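Local coordinates for FAD-dependent pyridine nucleotide-disulphide oxidoreductase (Desulfovibrio vulgaris, PDB 3IWA), which probably uses bound FAD to carry electrons from a reduced pyridine nucleotide to a disulphide or related acceptor, at the interface of chains A and B. Sequence-based numbering; all coordinates share one arbitrary frame. Chains: chain A/B, FAD-dependent pyridine nucleotide-disulphide oxidoreductase.

Contacts 1 and 2 lie about 21 Å apart, measured between the centres of their C-alpha atoms, and belong to one two-fold interface between identical chains. B:Met314, B:Arg317 and B:Ser339 face A:Glu436 and A:Val437 in contact 1, and the same residues meet with chains exchanged in contact 2. Contact 1 adds A:Asn451 in helix 449-461 and the C-terminal turn of helix 409-423 (B:Ala420, B:Thr421); contact 2 adds A:Ala336, which packs on the carboxylate, and the peptide N-H groups of A:Val337 and A:Gly338, which bond it. This reciprocal exchange is consistent with a dimer pinned at two equivalent places.

Contact 1: the interface of chains A and B. Residues chain A 433, 435-437, 451; chain B 314, 317, 339, 420-421.
The carbonyl oxygen of A:Val437 is gripped by B:Arg317 and by a water that the same arginine holds. B:Arg317 NH2 donates to A:Val437 O at 3.2 Å; the bond lies on a lone pair in the carbonyl plane, and the oxygen sits at the in-plane edge of the guanidinium. Water 1 reaches A:Val437 O at 2.7 Å and B:Arg317 NH1 at 2.8 Å, closing a small bridge between the two chains. On the other flank of the guanidinium, the side-chain amide of A:Asn451 supplies OD1 to B:Arg317 NE at 3.0 Å. This bond is bent, 140° at H: NE stands above the amide's carbonyl plane rather than on a lone pair, and the amide and guanidinium planes are turned 62° apart. A second approach to OD1 by NH2 is weak. The backbone carbonyl of A:Ala435 caps one guanidinium face, its O 3.4 Å above the centre of the plane. That same oxygen accepts a nearly straight bond from A:Asn451 ND2 at 3.1 Å, in the amide plane, so the amide's rotation is fixed with OD1 turned to the arginine. B:Arg317 gets there with a chain extended from CG to NE (chi2 180°), which places the guanidinium among oxygens of the partner and would suit its positive charge. Between these two carbonyls in sequence, A:Glu436 O accepts from B:Ser339 OG at 2.9 Å, with B:Ala420 CB alongside and B:Thr421 flanking. In the fold, helix 314-326 presents the arginine to the loop between helices 429-433 and 449-461 of the partner, while B:Ser339 immediately precedes strand 340-343.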
ATOM      1  N   SER A 433       4.913  -9.024   9.308  1.00 33.65           N
ATOM      2  CA  SER A 433       6.391  -9.166   9.402  1.00 33.96           C
ATOM      3  C   SER A 433       7.037  -9.331   8.007  1.00 33.31           C
ATOM      4  O   SER A 433       8.094  -8.819   7.744  1.00 32.09           O
ATOM      5  CB  SER A 433       6.814 -10.377  10.298  1.00 34.11           C
ATOM      6  OG  SER A 433       6.425 -10.225  11.657  1.00 34.21           O
ATOM      7  N   ALA A 435       5.485  -8.576   4.965  1.00 35.34           N
ATOM      8  CA  ALA A 435       4.803  -7.791   3.924  1.00 34.94           C
ATOM      9  C   ALA A 435       5.833  -7.225   2.993  1.00 35.05           C
ATOM     10  O   ALA A 435       6.780  -6.604   3.439  1.00 35.78           O
ATOM     11  CB  ALA A 435       3.980  -6.647   4.522  1.00 34.56           C
ATOM     12  N   GLU A 436       5.629  -7.385   1.693  1.00 35.76           N
ATOM     13  CA  GLU A 436       6.685  -7.077   0.735  1.00 36.60           C
ATOM     14  C   GLU A 436       6.535  -5.641   0.257  1.00 37.40           C
ATOM     15  O   GLU A 436       6.249  -5.360  -0.907  1.00 37.11           O
ATOM     16  CB  GLU A 436       6.771  -8.099  -0.411  1.00 35.48           C
ATOM     17  CG  GLU A 436       8.097  -7.963  -1.095  1.00 34.86           C
ATOM     18  CD  GLU A 436       8.343  -8.928  -2.239  1.00 34.54           C
ATOM     19  OE1 GLU A 436       7.585  -9.905  -2.405  1.00 30.92           O
ATOM     20  OE2 GLU A 436       9.345  -8.708  -2.960  1.00 34.11           O
ATOM     21  N   VAL A 437       6.731  -4.744   1.209  1.00 38.78           N
ATOM     22  CA  VAL A 437       6.605  -3.337   0.961  1.00 39.81           C
ATOM     23  C   VAL A 437       7.877  -2.848   0.343  1.00 42.21           C
ATOM     24  O   VAL A 437       8.960  -3.354   0.602  1.00 43.34           O
ATOM     25  CB  VAL A 437       6.264  -2.512   2.219  1.00 39.12           C
ATOM     26  CG1 VAL A 437       4.937  -3.006   2.834  1.00 38.27           C
ATOM     27  CG2 VAL A 437       7.395  -2.549   3.241  1.00 37.70           C
ATOM     28  N   ASN A 451       6.744  -3.691   8.708  1.00 36.02           N
ATOM     29  CA  ASN A 451       7.366  -4.944   9.124  1.00 36.68           C
ATOM     30  C   ASN A 451       7.698  -4.879  10.622  1.00 36.28           C
ATOM     31  O   ASN A 451       7.506  -5.827  11.352  1.00 34.93           O
ATOM     32  CB  ASN A 451       8.671  -5.223   8.337  1.00 37.15           C
ATOM     33  CG  ASN A 451       8.461  -5.438   6.827  1.00 37.81           C
ATOM     34  OD1 ASN A 451       9.257  -4.963   6.035  1.00 41.12           O
ATOM     35  ND2 ASN A 451       7.416  -6.169   6.441  1.00 38.06           N
TER
ATOM     36  N   MET B 314      15.030  -8.386   1.421  1.00 46.82           N
ATOM     37  CA  MET B 314      14.823  -9.798   1.727  1.00 44.70           C
ATOM     38  C   MET B 314      15.643 -10.231   2.947  1.00 44.04           C
ATOM     39  O   MET B 314      15.168 -10.998   3.768  1.00 43.18           O
ATOM     40  CB  MET B 314      15.214 -10.668   0.544  1.00 44.37           C
ATOM     41  CG  MET B 314      14.450 -10.464  -0.744  1.00 41.98           C
ATOM     42  SD  MET B 314      12.896 -11.315  -0.824  1.00 33.37           S
ATOM     43  CE  MET B 314      11.837  -9.966  -0.448  1.00 36.65           C
ATOM     44  N   ARG B 317      14.067  -9.827   6.517  1.00 36.56           N
ATOM     45  CA  ARG B 317      12.844 -10.580   6.710  1.00 35.75           C
ATOM     46  C   ARG B 317      13.198 -12.060   6.809  1.00 35.29           C
ATOM     47  O   ARG B 317      12.744 -12.718   7.716  1.00 33.95           O
ATOM     48  CB  ARG B 317      11.861 -10.309   5.596  1.00 35.35           C
ATOM     49  CG  ARG B 317      11.484  -8.840   5.497  1.00 34.94           C
ATOM     50  CD  ARG B 317      10.511  -8.550   4.386  1.00 35.44           C
ATOM     51  NE  ARG B 317      10.363  -7.112   4.210  1.00 35.77           N
ATOM     52  CZ  ARG B 317      10.186  -6.492   3.051  1.00 33.87           C
ATOM     53  NH1 ARG B 317      10.124  -7.176   1.922  1.00 35.47           N
ATOM     54  NH2 ARG B 317      10.062  -5.174   3.028  1.00 32.49           N
ATOM     55  N   SER B 339       9.233  -6.489  -5.175  1.00 37.99           N
ATOM     56  CA  SER B 339       9.030  -5.082  -4.954  1.00 37.72           C
ATOM     57  C   SER B 339      10.341  -4.305  -4.931  1.00 37.88           C
ATOM     58  O   SER B 339      11.323  -4.778  -4.399  1.00 38.08           O
ATOM     59  CB  SER B 339       8.327  -4.918  -3.616  1.00 37.78           C
ATOM     60  OG  SER B 339       7.169  -5.714  -3.588  1.00 37.89           O
ATOM     61  N   ALA B 420       1.412  -4.254  -4.476  1.00 31.84           N
ATOM     62  CA  ALA B 420       2.514  -5.222  -4.241  1.00 33.10           C
ATOM     63  C   ALA B 420       2.159  -6.296  -3.211  1.00 34.37           C
ATOM     64  O   ALA B 420       2.450  -7.501  -3.399  1.00 35.21           O
ATOM     65  CB  ALA B 420       3.824  -4.477  -3.826  1.00 32.43           C
ATOM     66  N   THR B 421       1.525  -5.873  -2.114  1.00 34.34           N
ATOM     67  CA  THR B 421       1.102  -6.819  -1.097  1.00 34.67           C
ATOM     68  C   THR B 421      -0.093  -7.669  -1.533  1.00 35.58           C
ATOM     69  O   THR B 421      -0.394  -8.692  -0.905  1.00 35.60           O
ATOM     70  CB  THR B 421       0.770  -6.127   0.220  1.00 35.17           C
ATOM     71  OG1 THR B 421      -0.332  -5.201   0.040  1.00 34.46           O
ATOM     72  CG2 THR B 421       2.019  -5.395   0.739  1.00 32.80           C
TER
HETATM   73  O   HOH W   1      10.610  -5.319  -0.152  1.00 39.20           O
HETATM   74  O   HOH W   2      11.194  -7.117  -2.814  1.00 44.69           O

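Contact 2: the interface of chains A and B. Residues chain A 314, 317, 336-339; chain B 436-437.
This is a homodimer interface in which an extended glutamate of one subunit plugs into a backbone turn of the other; it probably helps hold the two subunits in register, as expected of a family with a dimerisation domain. The carboxylate of B:Glu436 meets three successive peptide N-H groups of residues 337-339. A:Val337 N donates to B:Glu436 OE1 at 2.7 Å, almost linearly (178° at H), and meets the syn lone pair of that oxygen. The second oxygen, B:Glu436 OE2, takes two donors from one face of its plane: A:Gly338 N at 2.9 Å, on the syn side but tilted, and A:Ser339 N at 3.1 Å, from well above the plane. These N-H groups would be expected to stabilise a negative charge and also fix the rotation of the carboxylate. The reach comes from the torsions: CG of B:Glu436 lies anti to the backbone N (chi1 -163°) and the chain runs straight beyond it. A:Arg317 carries the opposite charge nearby but makes no direct salt bridge, its NH1 lying 5.2 Å from B:Glu436 OE2, with the guanidinium and carboxylate planes 63° apart; any attraction would act at longer range. Water links this region as well: water 4 contacts A:Ser339 O at 2.8 Å and neighbours water 3 beside the arginine. Apolar groups pack around the carboxylate end as well. The bent chain of A:Met314 lays its methyl CE near the carboxylate, and A:Ala336 CB flanks the same group, 4.1 Å from B:Glu436 CD. From the valine that donates to OE1, the side chain also packs on the carboxylate, A:Val337 CG2 standing 3.8 Å from B:Glu436 CD.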
ATOM      1  N   MET A 314     -16.608   4.480  -1.538  1.00 46.82           N
ATOM      2  CA  MET A 314     -17.432   3.338  -1.919  1.00 44.70           C
ATOM      3  C   MET A 314     -18.298   3.658  -3.143  1.00 44.04           C
ATOM      4  O   MET A 314     -18.471   2.819  -4.011  1.00 43.18           O
ATOM      5  CB  MET A 314     -18.342   2.924  -0.774  1.00 44.37           C
ATOM      6  CG  MET A 314     -17.677   2.474   0.506  1.00 41.98           C
ATOM      7  SD  MET A 314     -17.151   0.781   0.511  1.00 33.37           S
ATOM      8  CE  MET A 314     -15.444   1.034   0.182  1.00 36.65           C
ATOM      9  N   ARG A 317     -16.809   3.038  -6.719  1.00 36.56           N
ATOM     10  CA  ARG A 317     -16.448   1.658  -6.976  1.00 35.75           C
ATOM     11  C   ARG A 317     -17.727   0.846  -7.143  1.00 35.29           C
ATOM     12  O   ARG A 317     -17.839   0.105  -8.092  1.00 33.95           O
ATOM     13  CB  ARG A 317     -15.575   1.114  -5.870  1.00 35.35           C
ATOM     14  CG  ARG A 317     -14.286   1.902  -5.704  1.00 34.94           C
ATOM     15  CD  ARG A 317     -13.408   1.378  -4.599  1.00 35.44           C
ATOM     16  NE  ARG A 317     -12.307   2.299  -4.353  1.00 35.77           N
ATOM     17  CZ  ARG A 317     -11.773   2.563  -3.168  1.00 33.87           C
ATOM     18  NH1 ARG A 317     -12.226   1.970  -2.077  1.00 35.47           N
ATOM     19  NH2 ARG A 317     -10.770   3.421  -3.080  1.00 32.49           N
ATOM     20  N   ALA A 336     -16.343  -4.456   2.350  1.00 34.39           N
ATOM     21  CA  ALA A 336     -15.365  -3.454   2.701  1.00 33.76           C
ATOM     22  C   ALA A 336     -14.664  -3.779   4.014  1.00 34.89           C
ATOM     23  O   ALA A 336     -15.171  -4.583   4.829  1.00 34.94           O
ATOM     24  CB  ALA A 336     -16.014  -2.104   2.769  1.00 32.37           C
ATOM     25  N   VAL A 337     -13.488  -3.164   4.186  1.00 34.99           N
ATOM     26  CA  VAL A 337     -12.807  -3.144   5.461  1.00 35.47           C
ATOM     27  C   VAL A 337     -12.765  -1.764   6.127  1.00 36.20           C
ATOM     28  O   VAL A 337     -12.359  -1.678   7.277  1.00 36.23           O
ATOM     29  CB  VAL A 337     -11.366  -3.723   5.356  1.00 35.61           C
ATOM     30  CG1 VAL A 337     -11.420  -5.159   4.803  1.00 34.68           C
ATOM     31  CG2 VAL A 337     -10.467  -2.829   4.528  1.00 31.88           C
ATOM     32  N   GLY A 338     -13.159  -0.700   5.438  1.00 36.27           N
ATOM     33  CA  GLY A 338     -13.271   0.618   6.089  1.00 37.33           C
ATOM     34  C   GLY A 338     -12.041   1.537   6.080  1.00 38.12           C
ATOM     35  O   GLY A 338     -11.809   2.294   7.004  1.00 39.48           O
ATOM     36  N   SER A 339     -11.255   1.482   5.026  1.00 37.99           N
ATOM     37  CA  SER A 339     -10.128   2.363   4.874  1.00 37.72           C
ATOM     38  C   SER A 339     -10.532   3.832   4.917  1.00 37.88           C
ATOM     39  O   SER A 339     -11.556   4.202   4.382  1.00 38.08           O
ATOM     40  CB  SER A 339      -9.481   2.062   3.531  1.00 37.78           C
ATOM     41  OG  SER A 339      -9.199   0.688   3.439  1.00 37.89           O
TER
ATOM     42  N   GLU B 436      -9.141  -1.311  -1.952  1.00 35.76           N
ATOM     43  CA  GLU B 436      -9.708  -0.406  -0.958  1.00 36.60           C
ATOM     44  C   GLU B 436      -8.613   0.497  -0.410  1.00 37.40           C
ATOM     45  O   GLU B 436      -8.235   0.441   0.761  1.00 37.11           O
ATOM     46  CB  GLU B 436     -10.502  -1.139   0.136  1.00 35.48           C
ATOM     47  CG  GLU B 436     -11.376  -0.156   0.853  1.00 34.86           C
ATOM     48  CD  GLU B 436     -12.246  -0.737   1.951  1.00 34.54           C
ATOM     49  OE1 GLU B 436     -12.382  -1.973   2.051  1.00 30.92           O
ATOM     50  OE2 GLU B 436     -12.830   0.080   2.704  1.00 34.11           O
ATOM     51  N   VAL B 437      -8.111   1.326  -1.311  1.00 38.78           N
ATOM     52  CA  VAL B 437      -7.050   2.236  -0.994  1.00 39.81           C
ATOM     53  C   VAL B 437      -7.638   3.439  -0.325  1.00 42.21           C
ATOM     54  O   VAL B 437      -8.764   3.840  -0.587  1.00 43.34           O
ATOM     55  CB  VAL B 437      -6.206   2.656  -2.215  1.00 39.12           C
ATOM     56  CG1 VAL B 437      -5.581   1.412  -2.881  1.00 38.27           C
ATOM     57  CG2 VAL B 437      -7.024   3.467  -3.213  1.00 37.70           C
TER
HETATM   58  O   HOH W   3     -11.330   3.535   0.099  1.00 39.20           O
HETATM   59  O   HOH W   4     -13.054   2.512   2.677  1.00 44.69           O